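Local coordinates for protein probable mannosyltransferase KTR4 (PDB 5A07) that is a probable yeast mannosyltransferase of the GT-A clan that binds guanosine-5'-diphosphate and a manganese ion, at residues R330-P333 and Y334-M338; S359-L362 and A363-D367; N91-R94 and S95-L99. One frame throughout, in Å; residues are numbered along the deposited sequence.

Interaction 1 of 3, residues R330-P333 and Y334-M338; sequences RSEP and YEKYM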
# COMPACT_ATOMS: atom_id res chain seq x y z
N ARG B 330 4.10 -5.01 -13.66
CA ARG B 330 4.10 -5.55 -15.01
C ARG B 330 5.10 -6.72 -15.22
O ARG B 330 5.11 -7.31 -16.29
CB ARG B 330 4.38 -4.43 -15.98
CG ARG B 330 3.21 -3.46 -16.08
CD ARG B 330 3.62 -2.18 -16.81
NE ARG B 330 2.40 -1.35 -16.93
CZ ARG B 330 2.39 -0.05 -17.15
NH1 ARG B 330 3.49 0.62 -17.18
NH2 ARG B 330 1.26 0.60 -17.23
N SER B 331 5.96 -6.98 -14.23
CA SER B 331 7.03 -7.98 -14.30
C SER B 331 6.48 -9.34 -14.13
O SER B 331 5.37 -9.55 -13.65
CB SER B 331 8.08 -7.71 -13.18
OG SER B 331 7.60 -8.12 -11.87
N GLU B 332 7.25 -10.34 -14.58
CA GLU B 332 6.74 -11.71 -14.67
C GLU B 332 6.32 -12.26 -13.35
O GLU B 332 5.23 -12.82 -13.22
CB GLU B 332 7.79 -12.63 -15.35
CG GLU B 332 7.28 -14.08 -15.39
CD GLU B 332 8.37 -15.06 -15.86
OE1 GLU B 332 9.26 -14.68 -16.61
OE2 GLU B 332 8.34 -16.22 -15.41
N PRO B 333 7.11 -12.05 -12.28
CA PRO B 333 6.68 -12.65 -11.03
C PRO B 333 5.33 -12.13 -10.52
O PRO B 333 4.48 -12.90 -10.03
CB PRO B 333 7.80 -12.30 -10.06
CG PRO B 333 8.96 -11.93 -10.88
CD PRO B 333 8.43 -11.42 -12.17
N TYR B 334 5.14 -10.81 -10.63
CA TYR B 334 3.88 -10.19 -10.14
C TYR B 334 2.72 -10.69 -11.00
O TYR B 334 1.69 -11.13 -10.48
CB TYR B 334 3.93 -8.66 -10.19
CG TYR B 334 2.78 -8.07 -9.42
CD1 TYR B 334 2.90 -7.84 -8.06
CD2 TYR B 334 1.56 -7.77 -10.02
CE1 TYR B 334 1.83 -7.32 -7.31
CE2 TYR B 334 0.50 -7.27 -9.30
CZ TYR B 334 0.62 -7.06 -7.94
OH TYR B 334 -0.42 -6.54 -7.21
N GLU B 335 2.87 -10.62 -12.30
CA GLU B 335 1.76 -11.05 -13.20
C GLU B 335 1.39 -12.53 -13.06
O GLU B 335 0.20 -12.91 -13.02
CB GLU B 335 2.12 -10.75 -14.63
CG GLU B 335 2.35 -9.26 -14.91
CD GLU B 335 1.05 -8.49 -15.08
OE1 GLU B 335 0.11 -8.66 -14.24
OE2 GLU B 335 0.97 -7.71 -16.07
N LYS B 336 2.41 -13.38 -12.87
CA LYS B 336 2.15 -14.81 -12.66
C LYS B 336 1.48 -15.06 -11.35
O LYS B 336 0.54 -15.92 -11.21
CB LYS B 336 3.46 -15.57 -12.73
CG LYS B 336 4.11 -15.51 -14.09
CD LYS B 336 3.44 -16.48 -15.05
CE LYS B 336 4.36 -16.66 -16.27
NZ LYS B 336 3.58 -17.13 -17.44
N TYR B 337 1.91 -14.31 -10.34
CA TYR B 337 1.26 -14.47 -9.06
C TYR B 337 -0.19 -14.06 -9.18
O TYR B 337 -1.08 -14.69 -8.59
CB TYR B 337 2.06 -13.64 -7.99
CG TYR B 337 1.52 -13.61 -6.62
CD1 TYR B 337 1.22 -14.76 -5.95
CD2 TYR B 337 1.42 -12.39 -5.91
CE1 TYR B 337 0.77 -14.72 -4.63
CE2 TYR B 337 0.94 -12.33 -4.61
CZ TYR B 337 0.66 -13.50 -3.96
OH TYR B 337 0.18 -13.45 -2.70
N MET B 338 -0.44 -12.93 -9.85
CA MET B 338 -1.84 -12.47 -9.99
C MET B 338 -2.73 -13.56 -10.69
O MET B 338 -3.85 -13.86 -10.25
CB MET B 338 -1.92 -11.14 -10.79
CG MET B 338 -1.33 -9.92 -10.11
SD MET B 338 -1.94 -9.68 -8.42
CE MET B 338 -0.58 -10.37 -7.51
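Tyr334, whose CB lies 4.1 Å from Ser331 OG, turns one face of its ring to Met338 one helical turn on: Met338 CE stands 3.6 Å above the plane of the Tyr334 ring, near its margin. The Tyr337 ring meets that of Phe279, their planes about 45° apart. Ser331 holds the N-cap position, yet its OG bonds back to Phe328 O, and the capping role of its side chain is not taken up. The backbone bonds of the first turn are regular: Glu335 N reaches Ser331 O at 3.0 Å and 175°, followed by Lys336 N to Glu332 O at 2.9 Å. On the outer side, the side chains of Glu332 and Lys336 meet through their methylenes, CG to CG 3.7 Å, while Glu332 OE2 and Lys336 NZ stay 5.3 Å apart, too far for a salt bridge. A chi1 of -61° sets Glu335 CG 3.3 Å from Ser331 O; the further bend at chi2 turns the carboxylate, whose OE1 bonds to Tyr217 OH. The Arg330 guanidinium bonds to the carbonyls of Tyr217, Leu222 and Tyr225. This start of helix 332-344 packs against helices 354-365 (Tyr334, Tyr337, Met338) and 272-282 (Lys336, Tyr337).

Interaction 2 of 3, residues S359-L362 and A363-D367; sequences SLAL and ALFAD
Phe365 folds back over Ala361, the residue one turn earlier on helix 354-365. Its CB starts 3.3 Å from Ala361 O, and CG lies 3.5 Å from the same oxygen. Because chi1 (-48°) swings CG to the far side from the carbonyl carbon, the ring runs back along the helix: CD2 is 4.0 Å from Ala361 CB, and CE2, further out, comes to 3.9 Å from Ala361 CA. The carbonyl oxygen approaches the ring obliquely. One ring face is occupied by the adjoining residue, Leu364 CB lying 3.5 Å above the plane near its margin, and Phe279 of helix 272-282 also packs on Phe365.

The backbone bonds change along the segment. Ala363 N bonds to Ser359 O with an N-H...O angle of 155°, and Leu364 and Phe365 continue the i to i-4 series. Ala366 N, by contrast, makes only a weak bond to Leu362 O, 3.4 Å long and bent to 123°. A water lies 2.9 Å from Leu362 O and 2.8 Å from Ala366 O, placed to donate to both, although acceptors nearby outnumber its protons. The chemistry is therefore divided: the buried side chains are mostly apolar, with Ser359 OG bonded to Ala355 O and Phe317 N, while backbone polar groups are met by helical bonds, by the backbones of Ala292 and Asn288, and by this water.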
# COMPACT_ATOMS: atom_id res chain seq x y z
N SER B 359 1.37 -6.53 -1.02
CA SER B 359 2.41 -6.56 0.02
C SER B 359 3.16 -7.92 0.02
O SER B 359 4.37 -7.95 0.13
CB SER B 359 1.83 -6.33 1.41
OG SER B 359 1.25 -5.04 1.49
N LEU B 360 2.43 -9.01 -0.23
CA LEU B 360 3.09 -10.34 -0.33
C LEU B 360 4.02 -10.42 -1.51
O LEU B 360 5.16 -10.87 -1.42
CB LEU B 360 2.04 -11.48 -0.41
CG LEU B 360 1.38 -11.73 0.90
CD1 LEU B 360 0.11 -12.57 0.72
CD2 LEU B 360 2.29 -12.46 1.85
N ALA B 361 3.55 -9.88 -2.64
CA ALA B 361 4.37 -9.83 -3.82
C ALA B 361 5.62 -8.98 -3.61
O ALA B 361 6.72 -9.38 -4.03
CB ALA B 361 3.61 -9.32 -5.00
N LEU B 362 5.45 -7.79 -3.05
CA LEU B 362 6.60 -6.94 -2.81
C LEU B 362 7.62 -7.63 -1.84
O LEU B 362 8.80 -7.54 -2.00
CB LEU B 362 6.12 -5.60 -2.24
CG LEU B 362 5.51 -4.65 -3.23
CD1 LEU B 362 4.74 -3.58 -2.43
CD2 LEU B 362 6.57 -4.00 -4.10
N ALA B 363 7.12 -8.24 -0.79
CA ALA B 363 8.00 -8.80 0.22
C ALA B 363 8.75 -10.06 -0.30
O ALA B 363 9.89 -10.32 0.08
CB ALA B 363 7.18 -9.15 1.44
N LEU B 364 8.08 -10.84 -1.16
CA LEU B 364 8.64 -12.11 -1.64
C LEU B 364 9.49 -11.92 -2.87
O LEU B 364 10.54 -12.61 -3.02
CB LEU B 364 7.52 -13.11 -1.95
CG LEU B 364 6.82 -13.55 -0.68
CD1 LEU B 364 5.56 -14.26 -1.04
CD2 LEU B 364 7.69 -14.43 0.19
N PHE B 365 9.13 -10.98 -3.76
CA PHE B 365 9.70 -10.94 -5.11
C PHE B 365 10.57 -9.77 -5.36
O PHE B 365 11.01 -9.61 -6.48
CB PHE B 365 8.62 -11.03 -6.21
CG PHE B 365 7.61 -12.15 -5.99
CD1 PHE B 365 8.02 -13.40 -5.56
CD2 PHE B 365 6.29 -11.96 -6.25
CE1 PHE B 365 7.11 -14.44 -5.33
CE2 PHE B 365 5.36 -12.95 -6.01
CZ PHE B 365 5.77 -14.21 -5.54
N ALA B 366 10.86 -8.96 -4.34
CA ALA B 366 11.67 -7.76 -4.48
C ALA B 366 12.57 -7.62 -3.27
O ALA B 366 12.28 -8.13 -2.20
CB ALA B 366 10.82 -6.51 -4.60
N ASP B 367 13.64 -6.88 -3.49
CA ASP B 367 14.59 -6.56 -2.47
C ASP B 367 13.97 -5.52 -1.54
O ASP B 367 13.59 -4.44 -1.97
CB ASP B 367 15.82 -5.89 -3.12
CG ASP B 367 16.93 -5.63 -2.13
OD1 ASP B 367 16.72 -5.26 -0.94
OD2 ASP B 367 18.11 -5.77 -2.51
O HOH W 1 10.88 -7.01 -0.09

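Interaction 3 of 3, residues N91-R94 and S95-L99; sequences NLVR and SGDPL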
# COMPACT_ATOMS: atom_id res chain seq x y z
N ASN B 91 20.48 14.12 -4.41
CA ASN B 91 20.01 14.20 -5.77
C ASN B 91 18.56 14.73 -5.88
O ASN B 91 17.89 14.42 -6.84
CB ASN B 91 20.19 12.80 -6.38
CG ASN B 91 19.47 11.67 -5.60
OD1 ASN B 91 18.40 11.82 -5.02
ND2 ASN B 91 20.03 10.48 -5.70
N LEU B 92 18.02 15.40 -4.86
CA LEU B 92 16.60 15.81 -4.87
C LEU B 92 16.30 16.79 -5.98
O LEU B 92 17.08 17.72 -6.21
CB LEU B 92 16.21 16.42 -3.52
CG LEU B 92 16.23 15.44 -2.33
CD1 LEU B 92 15.75 16.13 -1.09
CD2 LEU B 92 15.41 14.19 -2.61
N VAL B 93 15.15 16.64 -6.64
CA VAL B 93 14.79 17.50 -7.76
C VAL B 93 13.78 18.52 -7.24
O VAL B 93 12.70 18.17 -6.74
CB VAL B 93 14.18 16.69 -8.89
CG1 VAL B 93 13.57 17.57 -9.98
CG2 VAL B 93 15.22 15.70 -9.44
N ARG B 94 14.15 19.78 -7.31
CA ARG B 94 13.33 20.87 -6.77
C ARG B 94 12.37 21.42 -7.84
O ARG B 94 12.57 21.23 -9.03
CB ARG B 94 14.22 22.04 -6.29
CG ARG B 94 15.27 21.68 -5.26
CD ARG B 94 14.62 21.05 -4.05
NE ARG B 94 15.58 20.70 -3.01
CZ ARG B 94 15.23 20.21 -1.83
NH1 ARG B 94 13.94 19.96 -1.57
NH2 ARG B 94 16.15 19.95 -0.92
N SER B 95 11.36 22.15 -7.38
CA SER B 95 10.34 22.73 -8.22
C SER B 95 11.07 23.59 -9.23
O SER B 95 11.93 24.34 -8.82
CB SER B 95 9.51 23.68 -7.37
OG SER B 95 8.44 24.14 -8.16
N GLY B 96 10.77 23.50 -10.52
CA GLY B 96 11.52 24.38 -11.45
C GLY B 96 12.95 23.97 -11.83
O GLY B 96 13.52 24.53 -12.73
N ASP B 97 13.53 22.98 -11.19
CA ASP B 97 14.66 22.30 -11.80
C ASP B 97 14.26 21.68 -13.14
O ASP B 97 13.10 21.31 -13.33
CB ASP B 97 15.16 21.18 -10.90
CG ASP B 97 15.90 21.67 -9.66
OD1 ASP B 97 16.09 22.90 -9.51
OD2 ASP B 97 16.37 20.79 -8.86
N PRO B 98 15.20 21.48 -14.07
CA PRO B 98 14.87 20.86 -15.37
C PRO B 98 14.16 19.51 -15.30
O PRO B 98 13.31 19.25 -16.12
CB PRO B 98 16.23 20.64 -16.06
CG PRO B 98 17.20 21.51 -15.33
CD PRO B 98 16.62 21.88 -13.97
N LEU B 99 14.50 18.64 -14.35
CA LEU B 99 13.81 17.35 -14.23
C LEU B 99 12.45 17.41 -13.51
O LEU B 99 11.77 16.40 -13.40
CB LEU B 99 14.73 16.35 -13.53
CG LEU B 99 16.02 15.98 -14.33
CD1 LEU B 99 16.96 15.17 -13.45
CD2 LEU B 99 15.65 15.21 -15.58
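Arg94 and Asp97 are the first and last residues of a type II beta turn, set in the surface loop that leads from helix 65-80 to strand 105-110 of the central sheet. The tight part begins with a pair of bonds between these two residues. Asp97 N closes the turn on Arg94 O at 2.9 Å, and in return the Asp97 side chain receives Arg94 N on OD2, also at 2.9 Å and nearly straight (163°). The N-H reaches OD2 from above the carboxylate plane, 66° out of it. Asp97 puts its CG beside its own backbone N, which brings the carboxylate back over the start of the turn, with OD2 3.6 Å from Arg94 CB. Val93 adds an apolar contact: its side chain crosses that of Leu99 at about a right angle, CG1 meeting Leu99 C at 3.7 Å and Leu99 CB at 3.9 Å. Val93 also touches Asp244 and Gln247.

The side chains of Arg94 and Asp97 run alongside one another, yet they form no salt bridge: Arg94 NE is 5.9 Å from Asp97 OD2. The guanidinium continues past the carboxylate to a salt bridge with Glu86 and a bond to Asn242 O, and one of its faces rests on Leu92 CB, 4.2 Å from the plane and over its centre.

The solvent side is looser. Ser95 and Gly96, at the crest of the turn, are exposed, and so is Leu99, although Leu99 O accepts a bond from Gln247 NE2. Gly96 has a positive phi of 78°, as expected at the third position of a type II turn. Even on this open side one polar atom is tied down, Ser95 OG being hydrogen-bonded to Asn133 O.

In the fold
Interactions 1 and 2 join two helices that pack directly: helices 332-344 and 354-365 meet with Tyr334 CD1 3.5 Å from Ala361 CB and Tyr337 CB 3.9 Å from Phe365 CE2, and both also lean on helix 272-282. Interaction 2 is wholly buried and its side chains are almost all apolar; interaction 1 is partly buried, with buried tyrosines and, at its exposed side, Glu332 and Lys336. Interaction 3 is a surface contact, about 33 Å and about 30 Å, centre to centre, from interactions 1 and 2, and it touches neither. The two helical contacts repeat i to i-4 backbone bonds, whereas 91-99 relies on a turn and a side-chain carboxylate.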